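Local coordinates for Oxidored_FMN domain-containing protein ([Pseudomonas] geniculata N1, PDB 6L6J) that probably oxidises the amine of 6-hydroxypseudooxynicotine, using a flavin mononucleotide and a [4Fe-4S] cluster as its redox groups, at residues Y168-Q179 with L255-D266. Residues are numbered along the deposited sequence; the frame is centred on the assembly and turned at random.
Sequences YVYCAHNLSLLQ and LWDVNVSDWAWD. With FMN (flavin mononucleotide), chain B.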
ATOM      1  N   TYR A 168     -14.998  16.753  -5.467  1.00 28.26           N
ATOM      2  CA  TYR A 168     -15.655  15.566  -4.838  1.00 28.67           C
ATOM      3  C   TYR A 168     -16.580  15.989  -3.684  1.00 28.74           C
ATOM      4  O   TYR A 168     -16.403  17.091  -3.078  1.00 29.31           O
ATOM      5  CB  TYR A 168     -14.650  14.522  -4.334  1.00 26.10           C
ATOM      6  CG  TYR A 168     -14.247  13.469  -5.341  1.00 25.70           C
ATOM      7  CD1 TYR A 168     -13.276  13.707  -6.302  1.00 25.54           C
ATOM      8  CD2 TYR A 168     -14.788  12.201  -5.290  1.00 24.38           C
ATOM      9  CE1 TYR A 168     -12.868  12.725  -7.195  1.00 24.54           C
ATOM     10  CE2 TYR A 168     -14.385  11.209  -6.165  1.00 24.71           C
ATOM     11  CZ  TYR A 168     -13.431  11.467  -7.135  1.00 24.27           C
ATOM     12  OH  TYR A 168     -13.077  10.481  -8.021  1.00 22.30           O
ATOM     13  N   VAL A 169     -17.570  15.135  -3.416  1.00 26.15           N
ATOM     14  CA  VAL A 169     -18.344  15.094  -2.144  1.00 27.64           C
ATOM     15  C   VAL A 169     -18.038  13.731  -1.520  1.00 28.96           C
ATOM     16  O   VAL A 169     -18.317  12.710  -2.166  1.00 30.85           O
ATOM     17  CB  VAL A 169     -19.849  15.318  -2.382  1.00 27.39           C
ATOM     18  CG1 VAL A 169     -20.714  14.675  -1.320  1.00 26.04           C
ATOM     19  CG2 VAL A 169     -20.176  16.798  -2.490  1.00 28.38           C
ATOM     20  N   TYR A 170     -17.397  13.701  -0.354  1.00 29.51           N
ATOM     21  CA  TYR A 170     -16.735  12.471   0.149  1.00 29.58           C
ATOM     22  C   TYR A 170     -17.601  11.835   1.226  1.00 30.98           C
ATOM     23  O   TYR A 170     -17.831  12.463   2.288  1.00 34.89           O
ATOM     24  CB  TYR A 170     -15.356  12.792   0.704  1.00 30.39           C
ATOM     25  CG  TYR A 170     -14.598  11.607   1.228  1.00 29.85           C
ATOM     26  CD1 TYR A 170     -14.307  10.538   0.406  1.00 32.24           C
ATOM     27  CD2 TYR A 170     -14.123  11.572   2.524  1.00 29.44           C
ATOM     28  CE1 TYR A 170     -13.579   9.449   0.862  1.00 30.47           C
ATOM     29  CE2 TYR A 170     -13.384  10.497   2.988  1.00 27.99           C
ATOM     30  CZ  TYR A 170     -13.114   9.433   2.159  1.00 27.25           C
ATOM     31  OH  TYR A 170     -12.404   8.362   2.594  1.00 29.57           O
ATOM     32  N   CYS A 171     -18.051  10.616   0.958  1.00 29.51           N
ATOM     33  CA  CYS A 171     -18.884   9.819   1.888  1.00 29.08           C
ATOM     34  C   CYS A 171     -18.469   8.351   1.814  1.00 28.65           C
ATOM     35  O   CYS A 171     -19.222   7.566   1.252  1.00 29.18           O
ATOM     36  CB  CYS A 171     -20.354   9.999   1.558  1.00 29.18           C
ATOM     37  SG  CYS A 171     -21.428   9.136   2.720  1.00 29.53           S
ATOM     38  N   ALA A 172     -17.312   8.013   2.388  1.00 29.13           N
ATOM     39  CA  ALA A 172     -16.653   6.695   2.247  1.00 32.71           C
ATOM     40  C   ALA A 172     -15.669   6.448   3.390  1.00 32.89           C
ATOM     41  O   ALA A 172     -15.575   7.309   4.258  1.00 36.99           O
ATOM     42  CB  ALA A 172     -15.959   6.606   0.902  1.00 35.35           C
ATOM     43  N   HIS A 173     -15.044   5.260   3.396  1.00 37.02           N
ATOM     44  CA  HIS A 173     -13.953   4.789   4.300  1.00 38.48           C
ATOM     45  C   HIS A 173     -14.297   4.879   5.805  1.00 40.10           C
ATOM     46  O   HIS A 173     -13.368   4.637   6.618  1.00 38.76           O
ATOM     47  CB  HIS A 173     -12.681   5.586   3.984  1.00 38.33           C
ATOM     48  CG  HIS A 173     -12.134   5.238   2.648  1.00 39.55           C
ATOM     49  ND1 HIS A 173     -12.260   6.073   1.568  1.00 36.86           N
ATOM     50  CD2 HIS A 173     -11.494   4.123   2.217  1.00 41.67           C
ATOM     51  CE1 HIS A 173     -11.705   5.489   0.520  1.00 42.90           C
ATOM     52  NE2 HIS A 173     -11.227   4.289   0.891  1.00 40.95           N
ATOM     53  N   ASN A 174     -15.538   5.218   6.186  1.00 35.02           N
ATOM     54  CA  ASN A 174     -15.846   5.682   7.561  1.00 33.75           C
ATOM     55  C   ASN A 174     -14.891   6.835   7.965  1.00 33.51           C
ATOM     56  O   ASN A 174     -14.579   6.963   9.171  1.00 31.98           O
ATOM     57  CB  ASN A 174     -15.750   4.520   8.542  1.00 33.50           C
ATOM     58  CG  ASN A 174     -16.307   4.881   9.899  1.00 37.12           C
ATOM     59  OD1 ASN A 174     -17.172   5.766   9.982  1.00 44.70           O
ATOM     60  ND2 ASN A 174     -15.807   4.241  10.953  1.00 33.02           N
ATOM     61  N   LEU A 175     -14.464   7.664   7.002  1.00 31.47           N
ATOM     62  CA  LEU A 175     -13.659   8.895   7.236  1.00 30.66           C
ATOM     63  C   LEU A 175     -14.437  10.138   6.782  1.00 29.31           C
ATOM     64  O   LEU A 175     -13.794  11.078   6.310  1.00 29.80           O
ATOM     65  CB  LEU A 175     -12.328   8.780   6.485  1.00 30.10           C
ATOM     66  CG  LEU A 175     -11.506   7.522   6.773  1.00 30.42           C
ATOM     67  CD1 LEU A 175     -10.278   7.470   5.879  1.00 27.36           C
ATOM     68  CD2 LEU A 175     -11.098   7.445   8.247  1.00 30.16           C
ATOM     69  N   SER A 176     -15.760  10.167   6.964  1.00 29.36           N
ATOM     70  CA  SER A 176     -16.633  11.279   6.502  1.00 28.39           C
ATOM     71  C   SER A 176     -17.775  11.524   7.488  1.00 26.48           C
ATOM     72  O   SER A 176     -18.456  10.554   7.879  1.00 27.62           O
ATOM     73  CB  SER A 176     -17.186  11.002   5.125  1.00 28.06           C
ATOM     74  OG  SER A 176     -18.330  11.818   4.884  1.00 28.54           O
ATOM     75  N   LEU A 177     -18.005  12.791   7.813  1.00 25.24           N
ATOM     76  CA  LEU A 177     -19.174  13.267   8.604  1.00 26.04           C
ATOM     77  C   LEU A 177     -20.478  12.844   7.911  1.00 28.57           C
ATOM     78  O   LEU A 177     -21.470  12.608   8.616  1.00 31.38           O
ATOM     79  CB  LEU A 177     -19.109  14.793   8.735  1.00 24.74           C
ATOM     80  CG  LEU A 177     -20.142  15.418   9.676  1.00 23.98           C
ATOM     81  CD1 LEU A 177     -19.783  15.129  11.114  1.00 23.88           C
ATOM     82  CD2 LEU A 177     -20.257  16.921   9.453  1.00 24.26           C
ATOM     83  N   LEU A 178     -20.479  12.729   6.580  1.00 29.16           N
ATOM     84  CA  LEU A 178     -21.690  12.388   5.790  1.00 28.18           C
ATOM     85  C   LEU A 178     -22.033  10.920   6.045  1.00 26.89           C
ATOM     86  O   LEU A 178     -23.211  10.636   6.268  1.00 27.76           O
ATOM     87  CB  LEU A 178     -21.448  12.678   4.303  1.00 29.22           C
ATOM     88  CG  LEU A 178     -21.005  14.103   3.946  1.00 30.58           C
ATOM     89  CD1 LEU A 178     -20.806  14.233   2.447  1.00 31.68           C
ATOM     90  CD2 LEU A 178     -22.001  15.160   4.415  1.00 30.62           C
ATOM     91  N   GLN A 179     -21.036  10.030   6.032  1.00 28.39           N
ATOM     92  CA  GLN A 179     -21.216   8.574   6.315  1.00 28.10           C
ATOM     93  C   GLN A 179     -21.673   8.424   7.772  1.00 27.76           C
ATOM     94  O   GLN A 179     -22.594   7.644   8.009  1.00 24.97           O
ATOM     95  CB  GLN A 179     -19.942   7.769   6.040  1.00 27.95           C
ATOM     96  CG  GLN A 179     -20.190   6.271   6.046  1.00 29.26           C
ATOM     97  CD  GLN A 179     -19.010   5.406   5.659  1.00 31.20           C
ATOM     98  OE1 GLN A 179     -18.076   5.828   4.965  1.00 27.72           O
ATOM     99  NE2 GLN A 179     -19.065   4.151   6.106  1.00 32.89           N
ATOM    100  N   LEU A 255     -20.431  12.107 -11.724  1.00 29.65           N
ATOM    101  CA  LEU A 255     -19.609  10.877 -11.581  1.00 29.89           C
ATOM    102  C   LEU A 255     -19.947  10.220 -10.243  1.00 29.41           C
ATOM    103  O   LEU A 255     -20.011  10.951  -9.222  1.00 29.96           O
ATOM    104  CB  LEU A 255     -18.124  11.264 -11.651  1.00 32.77           C
ATOM    105  CG  LEU A 255     -17.077  10.158 -11.430  1.00 32.89           C
ATOM    106  CD1 LEU A 255     -16.845   9.331 -12.683  1.00 34.04           C
ATOM    107  CD2 LEU A 255     -15.742  10.762 -11.012  1.00 34.67           C
ATOM    108  N   TRP A 256     -20.181   8.908 -10.262  1.00 27.84           N
ATOM    109  CA  TRP A 256     -20.191   8.030  -9.065  1.00 26.42           C
ATOM    110  C   TRP A 256     -18.824   7.358  -8.941  1.00 26.63           C
ATOM    111  O   TRP A 256     -18.484   6.556  -9.839  1.00 28.26           O
ATOM    112  CB  TRP A 256     -21.309   6.998  -9.162  1.00 27.24           C
ATOM    113  CG  TRP A 256     -22.661   7.579  -8.918  1.00 29.16           C
ATOM    114  CD1 TRP A 256     -23.566   7.993  -9.850  1.00 29.06           C
ATOM    115  CD2 TRP A 256     -23.268   7.811  -7.637  1.00 29.19           C
ATOM    116  NE1 TRP A 256     -24.690   8.466  -9.233  1.00 29.27           N
ATOM    117  CE2 TRP A 256     -24.534   8.379  -7.879  1.00 28.33           C
ATOM    118  CE3 TRP A 256     -22.873   7.578  -6.315  1.00 30.73           C
ATOM    119  CZ2 TRP A 256     -25.399   8.733  -6.851  1.00 29.53           C
ATOM    120  CZ3 TRP A 256     -23.737   7.925  -5.296  1.00 32.31           C
ATOM    121  CH2 TRP A 256     -24.984   8.493  -5.565  1.00 30.33           C
ATOM    122  N   ASP A 257     -18.077   7.668  -7.878  1.00 25.48           N
ATOM    123  CA  ASP A 257     -16.836   6.934  -7.490  1.00 26.76           C
ATOM    124  C   ASP A 257     -17.176   5.963  -6.346  1.00 26.68           C
ATOM    125  O   ASP A 257     -17.468   6.460  -5.222  1.00 28.11           O
ATOM    126  CB  ASP A 257     -15.702   7.897  -7.112  1.00 25.11           C
ATOM    127  CG  ASP A 257     -14.373   7.188  -6.902  1.00 25.20           C
ATOM    128  OD1 ASP A 257     -14.379   5.953  -6.658  1.00 25.67           O
ATOM    129  OD2 ASP A 257     -13.344   7.861  -7.009  1.00 26.71           O
ATOM    130  N   VAL A 258     -17.167   4.643  -6.603  1.00 25.08           N
ATOM    131  CA  VAL A 258     -17.800   3.654  -5.672  1.00 26.42           C
ATOM    132  C   VAL A 258     -16.812   2.549  -5.275  1.00 26.88           C
ATOM    133  O   VAL A 258     -16.127   1.958  -6.153  1.00 25.22           O
ATOM    134  CB  VAL A 258     -19.135   3.077  -6.199  1.00 26.28           C
ATOM    135  CG1 VAL A 258     -20.236   4.131  -6.215  1.00 26.24           C
ATOM    136  CG2 VAL A 258     -18.992   2.392  -7.552  1.00 24.75           C
ATOM    137  N   ASN A 259     -16.805   2.262  -3.970  1.00 29.03           N
ATOM    138  CA  ASN A 259     -15.894   1.290  -3.312  1.00 33.53           C
ATOM    139  C   ASN A 259     -16.581   0.716  -2.061  1.00 34.79           C
ATOM    140  O   ASN A 259     -17.777   1.005  -1.856  1.00 34.83           O
ATOM    141  CB  ASN A 259     -14.539   1.952  -3.032  1.00 33.09           C
ATOM    142  CG  ASN A 259     -14.599   3.006  -1.943  1.00 32.16           C
ATOM    143  OD1 ASN A 259     -15.680   3.337  -1.441  1.00 31.14           O
ATOM    144  ND2 ASN A 259     -13.439   3.548  -1.587  1.00 28.71           N
ATOM    145  N   VAL A 260     -15.847  -0.046  -1.242  1.00 38.50           N
ATOM    146  CA  VAL A 260     -16.390  -0.706  -0.012  1.00 38.78           C
ATOM    147  C   VAL A 260     -15.831   0.006   1.232  1.00 41.07           C
ATOM    148  O   VAL A 260     -14.618   0.339   1.266  1.00 35.44           O
ATOM    149  CB  VAL A 260     -16.084  -2.213  -0.008  1.00 36.45           C
ATOM    150  CG1 VAL A 260     -16.706  -2.894  -1.215  1.00 36.41           C
ATOM    151  CG2 VAL A 260     -14.591  -2.502   0.057  1.00 36.94           C
ATOM    152  N   SER A 261     -16.687   0.233   2.230  1.00 44.61           N
ATOM    153  CA  SER A 261     -16.309   0.958   3.474  1.00 46.92           C
ATOM    154  C   SER A 261     -15.363   0.111   4.337  1.00 46.49           C
ATOM    155  O   SER A 261     -15.497  -1.159   4.425  1.00 43.11           O
ATOM    156  CB  SER A 261     -17.472   1.431   4.308  1.00 53.32           C
ATOM    157  OG  SER A 261     -17.007   2.288   5.359  1.00 49.65           O
ATOM    158  N   ASP A 262     -14.475   0.872   4.971  1.00 43.72           N
ATOM    159  CA  ASP A 262     -13.269   0.498   5.746  1.00 41.72           C
ATOM    160  C   ASP A 262     -12.100   0.211   4.792  1.00 38.36           C
ATOM    161  O   ASP A 262     -12.242  -0.614   3.878  1.00 38.16           O
ATOM    162  CB  ASP A 262     -13.526  -0.598   6.769  1.00 44.74           C
ATOM    163  CG  ASP A 262     -12.534  -0.530   7.927  1.00 44.31           C
ATOM    164  OD1 ASP A 262     -12.460   0.534   8.584  1.00 42.77           O
ATOM    165  OD2 ASP A 262     -11.805  -1.526   8.136  1.00 49.59           O
ATOM    166  N   TRP A 263     -10.991   0.918   5.039  1.00 35.73           N
ATOM    167  CA  TRP A 263      -9.760   0.918   4.222  1.00 32.98           C
ATOM    168  C   TRP A 263      -9.229  -0.514   4.062  1.00 30.91           C
ATOM    169  O   TRP A 263      -8.728  -0.827   2.976  1.00 32.43           O
ATOM    170  CB  TRP A 263      -8.759   1.884   4.863  1.00 32.89           C
ATOM    171  CG  TRP A 263      -7.669   2.368   3.950  1.00 34.95           C
ATOM    172  CD1 TRP A 263      -7.492   2.079   2.625  1.00 36.11           C
ATOM    173  CD2 TRP A 263      -6.585   3.243   4.314  1.00 35.19           C
ATOM    174  NE1 TRP A 263      -6.359   2.688   2.150  1.00 38.04           N
ATOM    175  CE2 TRP A 263      -5.776   3.395   3.169  1.00 35.29           C
ATOM    176  CE3 TRP A 263      -6.213   3.897   5.498  1.00 35.92           C
ATOM    177  CZ2 TRP A 263      -4.631   4.185   3.174  1.00 38.62           C
ATOM    178  CZ3 TRP A 263      -5.073   4.683   5.499  1.00 36.39           C
ATOM    179  CH2 TRP A 263      -4.291   4.818   4.353  1.00 37.19           C
ATOM    180  N   ALA A 264      -9.361  -1.352   5.090  1.00 30.10           N
ATOM    181  CA  ALA A 264      -8.775  -2.711   5.172  1.00 29.01           C
ATOM    182  C   ALA A 264      -9.474  -3.628   4.167  1.00 29.82           C
ATOM    183  O   ALA A 264      -8.850  -4.646   3.762  1.00 28.31           O
ATOM    184  CB  ALA A 264      -8.895  -3.250   6.581  1.00 27.14           C
ATOM    185  N   TRP A 265     -10.716  -3.268   3.803  1.00 30.31           N
ATOM    186  CA  TRP A 265     -11.552  -3.960   2.784  1.00 31.70           C
ATOM    187  C   TRP A 265     -11.470  -3.265   1.408  1.00 31.54           C
ATOM    188  O   TRP A 265     -11.694  -3.935   0.375  1.00 37.13           O
ATOM    189  CB  TRP A 265     -12.986  -4.040   3.308  1.00 33.27           C
ATOM    190  CG  TRP A 265     -13.110  -4.703   4.640  1.00 33.25           C
ATOM    191  CD1 TRP A 265     -13.125  -4.101   5.868  1.00 33.45           C
ATOM    192  CD2 TRP A 265     -13.253  -6.112   4.882  1.00 33.04           C
ATOM    193  NE1 TRP A 265     -13.261  -5.037   6.860  1.00 34.57           N
ATOM    194  CE2 TRP A 265     -13.355  -6.282   6.280  1.00 34.61           C
ATOM    195  CE3 TRP A 265     -13.292  -7.238   4.059  1.00 33.55           C
ATOM    196  CZ2 TRP A 265     -13.505  -7.538   6.865  1.00 35.06           C
ATOM    197  CZ3 TRP A 265     -13.429  -8.478   4.642  1.00 37.67           C
ATOM    198  CH2 TRP A 265     -13.549  -8.625   6.025  1.00 34.96           C
ATOM    199  N   ASP A 266     -11.157  -1.973   1.379  1.00 31.46           N
ATOM    200  CA  ASP A 266     -11.014  -1.163   0.136  1.00 32.48           C
ATOM    201  C   ASP A 266      -9.632  -1.408  -0.501  1.00 29.17           C
ATOM    202  O   ASP A 266      -9.564  -1.768  -1.674  1.00 27.25           O
ATOM    203  CB  ASP A 266     -11.250   0.330   0.427  1.00 32.50           C
ATOM    204  CG  ASP A 266     -11.366   1.192  -0.835  1.00 31.25           C
ATOM    205  OD1 ASP A 266     -11.874   0.673  -1.843  1.00 27.20           O
ATOM    206  OD2 ASP A 266     -10.959   2.380  -0.787  1.00 29.18           O
TER
HETATM  207  N1  FMN B 701      -9.065   6.643  -0.556  1.00 30.60           N
HETATM  208  C2  FMN B 701      -9.640   7.856  -0.272  1.00 31.69           C
HETATM  209  O2  FMN B 701     -10.838   7.995  -0.535  1.00 34.56           O
HETATM  210  N3  FMN B 701      -8.990   8.911   0.237  1.00 29.69           N
HETATM  211  C4  FMN B 701      -7.678   8.840   0.517  1.00 28.54           C
HETATM  212  O4  FMN B 701      -7.083   9.808   0.988  1.00 23.32           O
HETATM  213  C4A FMN B 701      -6.966   7.554   0.271  1.00 29.52           C
HETATM  214  N5  FMN B 701      -5.645   7.415   0.537  1.00 29.28           N
HETATM  215  C5A FMN B 701      -5.029   6.252   0.223  1.00 30.51           C
HETATM  216  C6  FMN B 701      -3.657   6.128   0.423  1.00 28.75           C
HETATM  217  C7  FMN B 701      -3.033   4.945   0.082  1.00 27.65           C
HETATM  218  C7M FMN B 701      -1.587   4.807   0.361  1.00 29.78           C
HETATM  219  C8  FMN B 701      -3.787   3.837  -0.519  1.00 28.42           C
HETATM  220  C8M FMN B 701      -3.135   2.530  -0.863  1.00 33.08           C
HETATM  221  C9  FMN B 701      -5.136   3.943  -0.726  1.00 27.87           C
HETATM  222  C9A FMN B 701      -5.801   5.114  -0.393  1.00 28.46           C
HETATM  223  N10 FMN B 701      -7.174   5.260  -0.641  1.00 28.02           N
HETATM  224  C10 FMN B 701      -7.761   6.458  -0.319  1.00 27.22           C
HETATM  225  C1' FMN B 701      -8.004   4.174  -1.253  1.00 29.24           C
HETATM  226  C2' FMN B 701      -7.833   4.154  -2.760  1.00 26.33           C
HETATM  227  O2' FMN B 701      -8.404   5.351  -3.256  1.00 25.77           O
HETATM  228  C3' FMN B 701      -8.514   2.988  -3.410  1.00 27.04           C
HETATM  229  O3' FMN B 701      -9.923   3.112  -3.218  1.00 29.14           O
HETATM  230  C4' FMN B 701      -8.053   1.624  -2.897  1.00 26.57           C
HETATM  231  O4' FMN B 701      -6.611   1.600  -2.768  1.00 27.59           O
HETATM  232  C5' FMN B 701      -8.545   0.499  -3.798  1.00 22.79           C
HETATM  233  O5' FMN B 701      -7.988   0.688  -5.087  1.00 24.04           O
HETATM  234  P   FMN B 701      -6.620  -0.070  -5.511  1.00 25.80           P
HETATM  235  O1P FMN B 701      -6.938  -1.548  -5.478  1.00 23.09           O
HETATM  236  O2P FMN B 701      -6.366   0.484  -6.878  1.00 26.19           O
HETATM  237  O3P FMN B 701      -5.591   0.353  -4.481  1.00 25.32           O
HETATM  238  O   HOH W   1     -14.896   3.182   1.241  1.00 28.85           O
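H173 turns the edge of its imidazole toward the face of the W263 indole in an offset edge-to-face pair, the planes 79° apart, at the mouth of the eight-stranded parallel TIM barrel that carries FMN. The two residues follow strands 166-171 and 255-261; strand 220-229 runs between these, so side chains rather than backbone bonds join them. The H173 backbone sends CB away from 255-266, but with CG beside the backbone N (chi1 -69°) the ring swings back and NE2 donates to D266 OD2 at 2.6 Å. This carboxylate oxygen is met on its anti side, 31° out of plane. The same OD2 accepts from the ribityl O3' of FMN at 2.7 Å and, weakly, from N259 ND2, while Q278 holds D266 OD1. At the other ring nitrogen, H173 ND1 and Y170 OH share a hydrogen bond of 2.5 Å, so the imidazole is gripped on two edges and its rotation is fixed beside the flavin. A water lies over one imidazole face, accepting from H173 N and donating to N259 OD1. W263 continues the pocket wall, its NE1 3.4 Å from FMN C9. Deeper in the barrel, Y168 OH lies 2.8 Å from D257 OD2 and is hydrogen-bonded to Y25 OH; D257 OD1 forms a salt bridge with the FMN-binding R224. From helix 177-182, Q179 extends its chain toward S261, and NE2 donates almost straight to S261 OG, in the plane of the amide.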